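Side-chain contact in SusD homolog (Bacteroides thetaiotaomicron, PDB 3SGH), which probably binds glycans at the cell surface as a SusD-like outer-membrane lipoprotein, helping a partner transporter take them up: residues S182-L185 against K186-N189. Numbering follows the deposited sequence.
Sequences SKWL and KFAN
Ser182 O accepts the backbone N-H of Lys186 in a long bond of 3.3 Å, and the Lys186 side chain folds back over the same carbonyl, its CE 3.5 Å from Ser182 O. Lys183 O takes the N-H of Phe187. Lys183 CD comes 4.1 Å from Lys186 NZ. The two side chains cross at a slant, Lys183 NZ staying 5.8 Å from Lys186 NZ, and each ammonium has its own partner: Lys183 NZ donates a hydrogen bond to Gly224 O, while Lys186 NZ forms a salt bridge with Asp225, whose carboxylate probably offsets the repulsion between the like charges. Trp184 O takes the N-H of Ala188. The benzo edge of the Trp184 indole, CE3 and CZ3, points at one face of the Phe187 ring near CD1, in a T-shaped pair with planes at 71° and centroids 5.3 Å apart. Phe187 extends its ring away from the backbone N (chi1 -180°), turning one face to the indole edge. Trp184 NE1 donates a hydrogen bond to Asp174 OD2, probably helping to fix the indole's rotation. Leu185 O receives two donors from Asn189, the backbone N at 3.0 Å and, weakly, ND2 at 3.1 Å. The i to i+4 backbone bonds are those of an alpha-helix; Trp184 and Phe187, three residues apart on one side of helix 181-198, pack with Ala188 on helix 100-120 within the alpha-alpha superhelix of the SusD fold.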
loop_
_atom_site.group_PDB
_atom_site.type_symbol
_atom_site.label_atom_id
_atom_site.label_comp_id
_atom_site.label_asym_id
_atom_site.label_seq_id
_atom_site.Cartn_x
_atom_site.Cartn_y
_atom_site.Cartn_z
ATOM N N SER A 182 -3.162 4.686 -23.019
ATOM C CA SER A 182 -4.006 3.516 -22.780
ATOM C C SER A 182 -3.560 2.772 -21.525
ATOM O O SER A 182 -4.385 2.239 -20.817
ATOM C CB SER A 182 -4.011 2.570 -23.978
ATOM O OG SER A 182 -4.653 3.205 -25.062
ATOM N N LYS A 183 -2.258 2.747 -21.256
ATOM C CA LYS A 183 -1.736 2.107 -20.021
ATOM C C LYS A 183 -2.100 2.968 -18.815
ATOM O O LYS A 183 -2.570 2.456 -17.785
ATOM C CB LYS A 183 -0.236 1.929 -20.053
ATOM C CG LYS A 183 0.300 0.953 -21.055
ATOM C CD LYS A 183 0.082 -0.496 -20.661
ATOM C CE LYS A 183 0.708 -1.517 -21.693
ATOM N NZ LYS A 183 2.207 -1.543 -21.712
ATOM N N TRP A 184 -1.937 4.277 -18.956
ATOM C CA TRP A 184 -2.365 5.151 -17.874
ATOM C C TRP A 184 -3.873 5.068 -17.599
ATOM O O TRP A 184 -4.323 5.217 -16.456
ATOM C CB TRP A 184 -1.964 6.591 -18.096
ATOM C CG TRP A 184 -0.533 6.875 -17.819
ATOM C CD1 TRP A 184 0.423 7.162 -18.730
ATOM C CD2 TRP A 184 0.110 6.887 -16.537
ATOM N NE1 TRP A 184 1.632 7.383 -18.105
ATOM C CE2 TRP A 184 1.469 7.204 -16.756
ATOM C CE3 TRP A 184 -0.337 6.675 -15.226
ATOM C CZ2 TRP A 184 2.382 7.312 -15.720
ATOM C CZ3 TRP A 184 0.585 6.763 -14.196
ATOM C CH2 TRP A 184 1.927 7.084 -14.457
ATOM N N LEU A 185 -4.664 4.818 -18.631
ATOM C CA LEU A 185 -6.125 4.756 -18.435
ATOM C C LEU A 185 -6.484 3.541 -17.599
ATOM O O LEU A 185 -7.325 3.629 -16.720
ATOM C CB LEU A 185 -6.840 4.728 -19.794
ATOM C CG LEU A 185 -8.375 4.834 -19.752
ATOM C CD1 LEU A 185 -8.833 6.170 -19.228
ATOM C CD2 LEU A 185 -8.962 4.558 -21.193
ATOM N N LYS A 186 -5.870 2.400 -17.888
ATOM C CA LYS A 186 -6.059 1.194 -17.097
ATOM C C LYS A 186 -5.581 1.413 -15.675
ATOM O O LYS A 186 -6.255 1.008 -14.727
ATOM C CB LYS A 186 -5.358 -0.024 -17.748
ATOM C CG LYS A 186 -6.071 -0.517 -18.994
ATOM C CD LYS A 186 -5.359 -1.721 -19.636
ATOM C CE LYS A 186 -4.088 -1.236 -20.340
ATOM N NZ LYS A 186 -3.610 -2.034 -21.521
ATOM N N PHE A 187 -4.424 2.077 -15.539
ATOM C CA PHE A 187 -3.879 2.431 -14.200
ATOM C C PHE A 187 -4.902 3.269 -13.434
ATOM O O PHE A 187 -5.248 2.974 -12.254
ATOM C CB PHE A 187 -2.556 3.186 -14.341
ATOM C CG PHE A 187 -1.929 3.576 -13.034
ATOM C CD1 PHE A 187 -2.307 4.762 -12.406
ATOM C CD2 PHE A 187 -0.884 2.828 -12.500
ATOM C CE1 PHE A 187 -1.715 5.165 -11.174
ATOM C CE2 PHE A 187 -0.285 3.203 -11.282
ATOM C CZ PHE A 187 -0.705 4.394 -10.615
ATOM N N ALA A 188 -5.427 4.285 -14.101
ATOM C CA ALA A 188 -6.365 5.196 -13.466
ATOM C C ALA A 188 -7.664 4.484 -13.026
ATOM O O ALA A 188 -8.170 4.731 -11.928
ATOM C CB ALA A 188 -6.663 6.392 -14.362
ATOM N N ASN A 189 -8.213 3.641 -13.890
ATOM C CA ASN A 189 -9.416 2.866 -13.533
ATOM C C ASN A 189 -9.160 1.852 -12.445
ATOM O O ASN A 189 -10.030 1.614 -11.604
ATOM C CB ASN A 189 -10.032 2.222 -14.778
ATOM C CG ASN A 189 -10.855 3.230 -15.578
ATOM O OD1 ASN A 189 -11.813 3.790 -15.064
ATOM N ND2 ASN A 189 -10.469 3.469 -16.828
#